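Local coordinates for protein hydrolase, isochorismatase family (Pseudomonas putida KT2440, PDB 4H17) that probably acts as a hydrolase of the isochorismatase family, with its natural substrate not established, at residues V141-A144 and K145-G148. Sequence-based numbering, arbitrary orientation.
Sequences VRRA and KDYG. With SO4 (sulfate ion), chain D; SO4 (sulfate ion), chain I.
The guanidinium of Arg143 carries CE2 of the Tyr147 ring over one face, 3.8 Å from Arg143 NE, with the two planes inclined by 55°, so the pair is not a parallel stack. At its edge lie Asp146 OD2 and oxygens of two sulfates, probably from the crystallisation liquor. The Tyr147 ring has O4 of the chain D sulfate at its edge, near its plane, and stacks with the ring of His115. Arg143 NH1 forms a salt bridge to Asp146 OD2 at 2.8 Å; the oxygen sits in the guanidinium plane but is met on its anti side and from out of the carboxylate plane, the two planes standing 80° apart. Arg143 NE and NH2 donate to O2 and O4 of the chain D sulfate, both at 2.8 Å, while NH1 and NH2 grip O2 and O1 of the chain I sulfate. Tyr147 OH bonds that same chain D O4, at 3.0 Å. CG of Arg143, anti to the backbone N (chi1 -170°), sends the chain toward the helix end, and a bend at chi2 follows.

This is the C-terminus of helix 133-146, the crossover helix of a beta-alpha-beta unit. Lys145 N still bonds Val141 O (3.2 Å), but Tyr147 N has just weak bonds to the carbonyls of Arg143 and Ala144. A Schellman motif ends the helix: Gly148, with positive phi, is C-prime, its N bonds Lys145 O at 3.0 Å, and the next backbone N reaches back to Ala144 O. The anion site spans the dimer interface: Arg143 of the second subunit also binds both sulfates, and Asn107 of the second subunit bonds Asp146 OD2.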
loop_
_atom_site.group_PDB
_atom_site.type_symbol
_atom_site.label_atom_id
_atom_site.label_comp_id
_atom_site.label_asym_id
_atom_site.label_seq_id
_atom_site.Cartn_x
_atom_site.Cartn_y
_atom_site.Cartn_z
ATOM N N VAL A 141 4.490 0.358 6.290
ATOM C CA VAL A 141 5.788 0.460 5.642
ATOM C C VAL A 141 5.727 1.626 4.680
ATOM O O VAL A 141 6.655 2.418 4.590
ATOM C CB VAL A 141 6.139 -0.853 4.931
ATOM C CG1 VAL A 141 7.331 -0.713 3.986
ATOM C CG2 VAL A 141 6.454 -1.924 5.978
ATOM N N ARG A 142 4.643 1.721 3.930
ATOM C CA ARG A 142 4.515 2.851 2.991
ATOM C C ARG A 142 4.554 4.196 3.729
ATOM O O ARG A 142 5.271 5.109 3.309
ATOM C CB ARG A 142 3.231 2.740 2.172
ATOM C CG ARG A 142 3.193 1.524 1.210
ATOM C CD ARG A 142 1.812 1.260 0.654
ATOM N NE ARG A 142 1.726 0.041 -0.168
ATOM C CZ ARG A 142 1.844 0.017 -1.496
ATOM N NH1 ARG A 142 2.014 1.127 -2.187
ATOM N NH2 ARG A 142 1.747 -1.148 -2.152
ATOM N N ARG A 143 3.826 4.299 4.829
ATOM C CA ARG A 143 3.804 5.533 5.598
ATOM C C ARG A 143 5.187 5.896 6.165
ATOM O O ARG A 143 5.579 7.071 6.216
ATOM C CB ARG A 143 2.745 5.479 6.699
ATOM C CG ARG A 143 2.508 6.827 7.374
ATOM C CD ARG A 143 2.123 7.902 6.401
ATOM N NE ARG A 143 1.798 9.145 7.088
ATOM C CZ ARG A 143 1.925 10.345 6.533
ATOM N NH1 ARG A 143 2.339 10.437 5.281
ATOM N NH2 ARG A 143 1.616 11.455 7.230
ATOM N N ALA A 144 5.915 4.898 6.603
ATOM C CA ALA A 144 7.248 5.090 7.128
ATOM C C ALA A 144 8.153 5.711 6.077
ATOM O O ALA A 144 9.023 6.499 6.445
ATOM C CB ALA A 144 7.835 3.775 7.608
ATOM N N LYS A 145 8.007 5.319 4.807
ATOM C CA LYS A 145 8.757 5.965 3.717
ATOM C C LYS A 145 8.546 7.480 3.745
ATOM O O LYS A 145 9.495 8.237 3.583
ATOM C CB LYS A 145 8.375 5.409 2.342
ATOM C CG LYS A 145 9.199 5.953 1.159
ATOM C CD LYS A 145 8.617 5.467 -0.174
ATOM C CE LYS A 145 9.455 5.831 -1.390
ATOM N NZ LYS A 145 10.626 4.934 -1.597
ATOM N N ASP A 146 7.298 7.941 3.932
ATOM C CA ASP A 146 7.000 9.379 4.012
ATOM C C ASP A 146 7.768 10.128 5.082
ATOM O O ASP A 146 8.071 11.326 4.947
ATOM C CB ASP A 146 5.509 9.605 4.240
ATOM C CG ASP A 146 4.655 9.280 2.998
ATOM O OD1 ASP A 146 5.180 9.265 1.859
ATOM O OD2 ASP A 146 3.439 9.054 3.150
ATOM N N TYR A 147 8.069 9.429 6.181
ATOM C CA TYR A 147 8.820 10.035 7.298
ATOM C C TYR A 147 10.323 9.791 7.197
ATOM O O TYR A 147 11.091 10.148 8.082
ATOM C CB TYR A 147 8.273 9.480 8.589
ATOM C CG TYR A 147 6.932 9.995 8.963
ATOM C CD1 TYR A 147 6.742 11.375 9.155
ATOM C CD2 TYR A 147 5.874 9.149 9.213
ATOM C CE1 TYR A 147 5.541 11.889 9.542
ATOM C CE2 TYR A 147 4.644 9.653 9.618
ATOM C CZ TYR A 147 4.484 11.030 9.806
ATOM O OH TYR A 147 3.274 11.596 10.178
ATOM N N GLY A 148 10.736 9.204 6.097
ATOM C CA GLY A 148 12.160 9.063 5.811
ATOM C C GLY A 148 12.822 7.862 6.450
ATOM O O GLY A 148 14.040 7.747 6.410
HETATM S S SO4 D . -0.158 9.957 10.244
HETATM O O1 SO4 D . -1.619 9.882 10.076
HETATM O O2 SO4 D . 0.394 8.826 9.515
HETATM O O3 SO4 D . 0.151 9.832 11.678
HETATM O O4 SO4 D . 0.346 11.250 9.666
HETATM S S SO4 I . 0.549 13.366 4.320
HETATM O O1 SO4 I . 0.245 13.667 5.750
HETATM O O2 SO4 I . 2.006 13.088 4.160
HETATM O O3 SO4 I . 0.346 14.629 3.533
HETATM O O4 SO4 I . -0.304 12.313 3.722
#